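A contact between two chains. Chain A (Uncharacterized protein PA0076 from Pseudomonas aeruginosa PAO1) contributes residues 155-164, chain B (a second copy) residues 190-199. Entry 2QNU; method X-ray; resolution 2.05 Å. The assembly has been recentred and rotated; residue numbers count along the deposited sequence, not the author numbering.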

ATOM      1  N   GLY A 155     -16.934   9.131   3.703  1.00 43.01           N
ATOM      2  CA  GLY A 155     -17.156   7.761   3.346  1.00 42.05           C
ATOM      3  C   GLY A 155     -16.198   7.170   2.327  1.00 41.31           C
ATOM      4  O   GLY A 155     -16.055   5.960   2.312  1.00 41.64           O
ATOM      5  N   ASN A 156     -15.538   7.960   1.473  1.00 39.87           N
ATOM      6  CA  ASN A 156     -14.739   7.355   0.377  1.00 39.48           C
ATOM      7  C   ASN A 156     -13.377   7.948  -0.004  1.00 39.21           C
ATOM      8  O   ASN A 156     -12.817   7.605  -1.036  1.00 35.44           O
ATOM      9  N   LEU A 157     -12.862   8.843   0.821  1.00 38.55           N
ATOM     10  CA  LEU A 157     -11.536   9.391   0.574  1.00 38.75           C
ATOM     11  C   LEU A 157     -10.688   9.148   1.762  1.00 37.95           C
ATOM     12  O   LEU A 157     -11.102   9.493   2.881  1.00 37.72           O
ATOM     13  N   LEU A 158      -9.515   8.549   1.551  1.00 36.92           N
ATOM     14  CA  LEU A 158      -8.554   8.462   2.618  1.00 37.77           C
ATOM     15  C   LEU A 158      -7.538   9.580   2.401  1.00 38.12           C
ATOM     16  O   LEU A 158      -6.780   9.540   1.391  1.00 34.21           O
ATOM     17  N   ARG A 159      -7.445  10.451   3.402  1.00 36.96           N
ATOM     18  CA  ARG A 159      -6.489  11.545   3.371  1.00 39.55           C
ATOM     19  C   ARG A 159      -5.397  11.276   4.369  1.00 36.38           C
ATOM     20  O   ARG A 159      -5.660  11.010   5.516  1.00 35.25           O
ATOM     21  N   SER A 160      -4.166  11.331   3.889  1.00 35.26           N
ATOM     22  CA  SER A 160      -3.028  11.091   4.669  1.00 34.42           C
ATOM     23  C   SER A 160      -2.206  12.394   4.824  1.00 33.10           C
ATOM     24  O   SER A 160      -1.962  13.109   3.870  1.00 30.92           O
ATOM     25  N   GLU A 161      -1.623  12.587   5.982  1.00 33.79           N
ATOM     26  CA  GLU A 161      -0.843  13.818   6.225  1.00 35.51           C
ATOM     27  C   GLU A 161       0.553  13.532   5.829  1.00 34.68           C
ATOM     28  O   GLU A 161       1.445  13.409   6.662  1.00 36.85           O
ATOM     29  N   ALA A 162       0.731  13.285   4.538  1.00 35.20           N
ATOM     30  CA  ALA A 162       2.073  12.934   4.002  1.00 35.15           C
ATOM     31  C   ALA A 162       2.479  14.042   3.024  1.00 34.97           C
ATOM     32  O   ALA A 162       1.752  14.294   2.049  1.00 35.29           O
ATOM     33  N   VAL A 163       3.589  14.735   3.311  1.00 35.80           N
ATOM     34  CA  VAL A 163       3.946  15.948   2.543  1.00 35.17           C
ATOM     35  C   VAL A 163       5.305  15.850   1.878  1.00 35.56           C
ATOM     36  O   VAL A 163       5.678  16.725   1.081  1.00 37.37           O
ATOM     37  N   THR A 164       6.047  14.790   2.131  1.00 35.04           N
ATOM     38  CA  THR A 164       7.331  14.556   1.449  1.00 35.27           C
ATOM     39  C   THR A 164       7.225  13.203   0.730  1.00 34.76           C
ATOM     40  O   THR A 164       6.372  12.388   1.087  1.00 33.10           O
TER
ATOM     41  N   ARG B 190      -6.557  27.271   1.389  1.00 40.61           N
ATOM     42  CA  ARG B 190      -7.725  26.579   1.959  1.00 42.03           C
ATOM     43  C   ARG B 190      -7.591  25.054   2.205  1.00 41.66           C
ATOM     44  O   ARG B 190      -8.308  24.492   3.024  1.00 41.97           O
ATOM     45  N   ILE B 191      -6.691  24.406   1.505  1.00 40.41           N
ATOM     46  CA  ILE B 191      -6.502  22.965   1.596  1.00 40.43           C
ATOM     47  C   ILE B 191      -5.051  22.712   1.971  1.00 39.28           C
ATOM     48  O   ILE B 191      -4.125  23.156   1.247  1.00 36.76           O
ATOM     49  N   SER B 192      -4.817  22.044   3.097  1.00 39.08           N
ATOM     50  CA  SER B 192      -3.416  21.671   3.466  1.00 40.23           C
ATOM     51  C   SER B 192      -2.806  20.714   2.490  1.00 39.08           C
ATOM     52  O   SER B 192      -3.507  19.830   1.947  1.00 39.75           O
ATOM     53  N   ALA B 193      -1.491  20.845   2.322  1.00 38.59           N
ATOM     54  CA  ALA B 193      -0.688  19.886   1.605  1.00 37.07           C
ATOM     55  C   ALA B 193      -0.929  18.506   2.191  1.00 37.74           C
ATOM     56  O   ALA B 193      -1.042  18.333   3.425  1.00 36.07           O
ATOM     57  N   GLY B 194      -1.007  17.528   1.295  1.00 37.27           N
ATOM     58  CA  GLY B 194      -1.225  16.163   1.724  1.00 38.21           C
ATOM     59  C   GLY B 194      -1.487  15.262   0.540  1.00 37.38           C
ATOM     60  O   GLY B 194      -1.377  15.672  -0.629  1.00 36.79           O
ATOM     61  N   LEU B 195      -1.889  14.050   0.874  1.00 36.26           N
ATOM     62  CA  LEU B 195      -2.104  12.995  -0.111  1.00 37.03           C
ATOM     63  C   LEU B 195      -3.553  12.447   0.051  1.00 36.95           C
ATOM     64  O   LEU B 195      -4.010  12.192   1.165  1.00 36.10           O
HETATM   65  N   MSE B 196      -4.224  12.257  -1.070  1.00 38.12           N
HETATM   66  CA  MSE B 196      -5.582  11.711  -1.147  1.00 40.93           C
HETATM   67  C   MSE B 196      -5.605  10.437  -1.983  1.00 38.91           C
HETATM   68  O   MSE B 196      -4.926  10.358  -3.009  1.00 36.48           O
ATOM     69  N   ARG B 197      -6.383   9.426  -1.542  1.00 38.29           N
ATOM     70  CA  ARG B 197      -6.569   8.169  -2.308  1.00 37.82           C
ATOM     71  C   ARG B 197      -8.030   7.865  -2.499  1.00 35.71           C
ATOM     72  O   ARG B 197      -8.780   7.883  -1.520  1.00 34.75           O
ATOM     73  N   TYR B 198      -8.441   7.638  -3.733  1.00 35.34           N
ATOM     74  CA  TYR B 198      -9.704   7.013  -4.037  1.00 37.39           C
ATOM     75  C   TYR B 198      -9.485   5.598  -4.609  1.00 38.40           C
ATOM     76  O   TYR B 198      -8.530   5.326  -5.365  1.00 35.40           O
ATOM     77  N   GLN B 199     -10.398   4.706  -4.197  1.00 39.22           N
ATOM     78  CA  GLN B 199     -10.593   3.423  -4.852  1.00 41.50           C
ATOM     79  C   GLN B 199     -11.224   3.742  -6.190  1.00 41.98           C
ATOM     80  O   GLN B 199     -12.353   4.171  -6.251  1.00 45.31           O
TER

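When two edge strands pair across a chain boundary, the backbone fixes the register and each side chain takes a rotamer that suits the face on which it lands. The contact between two copies of PA0076 illustrates this. Strand 157-160 of chain A runs antiparallel to a strand of chain B, with L158(A) opposite R197(B) and S160(A) opposite L195(B) as hydrogen-bonded pairs. In the second pair, S160(A) N donates to L195(B) O at 2.9 Å and L195(B) N to S160(A) O at 3.1 Å. Between them, R159(A) faces M196(B) in a non-hydrogen-bonded pair, their CA atoms 4.6 Å apart.

R159(A) and M196(B) share one face of the sheet. The arginine leaves its CB in t, continues with chi2 t, and then turns at chi3 (-105°, between wells), which carries its guanidinium along the partner chain to the backbone of S192(B). There R159(A) NH2 donates to S192(B) O at 2.7 Å, and that oxygen lies near the guanidinium plane, as a good acceptor should. The same group is held from its own chain: R159(A) NH1 forms a salt bridge with E161(A) OE1 at 2.9 Å, and its better-aligned hydrogen bond goes to E161(A) OE2 at 3.1 Å. The m, m rotamer of E161(A) brings its carboxylate back to this group although its CA-to-CB bond points away from chain B. G194(B) leaves the necessary room, for an ideal CB there would lie 2.7 Å from R159(A) NH1, a clash.

On the other face lie L158(A), S160(A), L195(B) and R197(B). L195(B), in t with chi2 p, sets its CB 4.4 Å from A162(A) CB. R197(B) is extended, t through chi3, so its end leads away from chain A; its NH1 donates to Q199(B) OE1 at 2.9 Å, a polar partner within its own strand.

Toward the start of the chain A strand the packing becomes apolar. L157(A), t with chi2 p, places CD2 3.3 Å from M196(B) CE, the terminal methyl of a selenomethionine whose chi angles are m, t, p. The other methyl of L157(A), CD1, sits over a face of the Y198(B) ring, 4.2 Å from the centroid, in a CH-pi contact. Y198(B) adopts m with chi2 at 87°, and its ring reaches back toward chain A. One water completes this end, donating to N156(A) O at 2.7 Å and accepting from Q199(B) N at 2.9 Å. At the far end, V163(A), in m, rests CG1 3.9 Å from A193(B) CB.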

ATOM      1  CB  ASN A 156     -15.599   7.213  -0.879  1.00 38.50           C
ATOM      2  CG  ASN A 156     -16.155   8.504  -1.354  1.00 41.80           C
ATOM      3  OD1 ASN A 156     -15.808   9.562  -0.825  1.00 38.57           O
ATOM      4  ND2 ASN A 156     -17.079   8.439  -2.333  1.00 35.29           N
ATOM      5  CB  LEU A 157     -11.662  10.877   0.356  1.00 38.09           C
ATOM      6  CG  LEU A 157     -10.433  11.785   0.498  1.00 38.49           C
ATOM      7  CD1 LEU A 157      -9.266  11.387  -0.422  1.00 39.54           C
ATOM      8  CD2 LEU A 157     -10.882  13.316   0.309  1.00 36.80           C
ATOM      9  CB  LEU A 158      -7.750   7.147   2.628  1.00 38.49           C
ATOM     10  CG  LEU A 158      -8.446   5.918   3.219  1.00 42.68           C
ATOM     11  CD1 LEU A 158      -7.587   4.650   2.832  1.00 48.10           C
ATOM     12  CD2 LEU A 158      -8.653   6.072   4.719  1.00 43.29           C
ATOM     13  CB  ARG A 159      -7.171  12.909   3.676  1.00 38.86           C
ATOM     14  CG  ARG A 159      -6.173  13.927   4.228  1.00 42.35           C
ATOM     15  CD  ARG A 159      -6.732  15.295   4.511  1.00 47.99           C
ATOM     16  NE  ARG A 159      -6.268  16.190   3.465  1.00 56.35           N
ATOM     17  CZ  ARG A 159      -5.151  16.929   3.456  1.00 51.55           C
ATOM     18  NH1 ARG A 159      -4.278  17.000   4.445  1.00 50.57           N
ATOM     19  NH2 ARG A 159      -4.950  17.628   2.386  1.00 54.74           N
ATOM     20  CB  SER A 160      -2.153   9.988   3.994  1.00 34.67           C
ATOM     21  OG  SER A 160      -2.931   8.822   3.665  1.00 38.47           O
ATOM     22  CB  GLU A 161      -0.963  14.237   7.694  1.00 36.20           C
ATOM     23  CG  GLU A 161      -2.450  14.416   8.115  1.00 37.93           C
ATOM     24  CD  GLU A 161      -3.218  15.339   7.188  1.00 41.17           C
ATOM     25  OE1 GLU A 161      -2.591  16.242   6.644  1.00 43.66           O
ATOM     26  OE2 GLU A 161      -4.445  15.192   6.961  1.00 41.38           O
ATOM     27  CB  ALA A 162       2.013  11.622   3.307  1.00 35.14           C
ATOM     28  CB  VAL A 163       3.721  17.267   3.393  1.00 36.86           C
ATOM     29  CG1 VAL A 163       2.283  17.348   3.874  1.00 36.42           C
ATOM     30  CG2 VAL A 163       4.676  17.338   4.612  1.00 38.03           C
ATOM     31  CB  THR A 164       8.502  14.399   2.437  1.00 34.89           C
ATOM     32  OG1 THR A 164       8.246  13.283   3.258  1.00 33.73           O
ATOM     33  CG2 THR A 164       8.660  15.658   3.348  1.00 36.85           C
TER
ATOM     34  CB  ARG B 190      -8.939  26.819   1.058  1.00 43.92           C
ATOM     35  CG  ARG B 190      -9.188  28.268   0.805  1.00 48.47           C
ATOM     36  CD  ARG B 190     -10.687  28.616   0.960  1.00 59.06           C
ATOM     37  NE  ARG B 190     -11.404  28.760  -0.322  1.00 62.85           N
ATOM     38  CZ  ARG B 190     -12.525  28.118  -0.683  1.00 65.03           C
ATOM     39  NH1 ARG B 190     -13.121  27.209   0.108  1.00 66.06           N
ATOM     40  NH2 ARG B 190     -13.051  28.397  -1.871  1.00 64.37           N
ATOM     41  CB  ILE B 191      -6.823  22.365   0.232  1.00 39.42           C
ATOM     42  CG1 ILE B 191      -8.213  22.825  -0.236  1.00 42.59           C
ATOM     43  CG2 ILE B 191      -6.733  20.907   0.267  1.00 41.91           C
ATOM     44  CD1 ILE B 191      -8.679  22.138  -1.517  1.00 41.74           C
ATOM     45  CB  SER B 192      -3.345  21.006   4.828  1.00 41.01           C
ATOM     46  OG  SER B 192      -3.689  21.977   5.796  1.00 46.24           O
ATOM     47  CB  ALA B 193       0.798  20.234   1.718  1.00 38.49           C
ATOM     48  CB  LEU B 195      -1.101  11.894   0.181  1.00 37.10           C
ATOM     49  CG  LEU B 195      -1.241  10.529  -0.561  1.00 36.44           C
ATOM     50  CD1 LEU B 195      -0.969  10.731  -2.005  1.00 32.77           C
ATOM     51  CD2 LEU B 195      -0.232   9.480   0.003  1.00 36.05           C
HETATM   52  CB  MSE B 196      -6.478  12.743  -1.848  1.00 40.30           C
HETATM   53  CG  MSE B 196      -6.559  14.124  -1.115  1.00 45.08           C
HETATM   54 SE   MSE B 196      -7.413  15.387  -2.472  1.00 62.52          SE
HETATM   55  CE  MSE B 196      -9.251  15.042  -2.042  1.00 54.51           C
ATOM     56  CB  ARG B 197      -5.992   7.001  -1.519  1.00 38.42           C
ATOM     57  CG  ARG B 197      -6.109   5.648  -2.213  1.00 37.91           C
ATOM     58  CD  ARG B 197      -5.519   4.523  -1.339  1.00 41.65           C
ATOM     59  NE  ARG B 197      -5.292   3.238  -2.073  1.00 43.29           N
ATOM     60  CZ  ARG B 197      -6.305   2.467  -2.453  1.00 46.31           C
ATOM     61  NH1 ARG B 197      -7.551   2.827  -2.165  1.00 46.64           N
ATOM     62  NH2 ARG B 197      -6.110   1.334  -3.109  1.00 43.35           N
ATOM     63  CB  TYR B 198     -10.539   7.850  -5.017  1.00 36.84           C
ATOM     64  CG  TYR B 198     -11.014   9.183  -4.435  1.00 37.76           C
ATOM     65  CD1 TYR B 198     -10.213  10.310  -4.498  1.00 39.08           C
ATOM     66  CD2 TYR B 198     -12.274   9.309  -3.824  1.00 37.64           C
ATOM     67  CE1 TYR B 198     -10.633  11.600  -3.993  1.00 37.57           C
ATOM     68  CE2 TYR B 198     -12.708  10.577  -3.282  1.00 38.12           C
ATOM     69  CZ  TYR B 198     -11.891  11.704  -3.374  1.00 39.89           C
ATOM     70  OH  TYR B 198     -12.310  12.915  -2.858  1.00 41.77           O
ATOM     71  CB  GLN B 199     -11.538   2.537  -4.002  1.00 42.05           C
ATOM     72  CG  GLN B 199     -11.419   1.065  -4.312  1.00 45.62           C
ATOM     73  CD  GLN B 199     -10.086   0.445  -3.876  1.00 50.78           C
ATOM     74  OE1 GLN B 199      -9.510   0.808  -2.840  1.00 52.48           O
ATOM     75  NE2 GLN B 199      -9.616  -0.540  -4.663  1.00 55.34           N
TER
HETATM   76  O   HOH W   1     -12.762   5.496  -2.654  1.00 39.53           O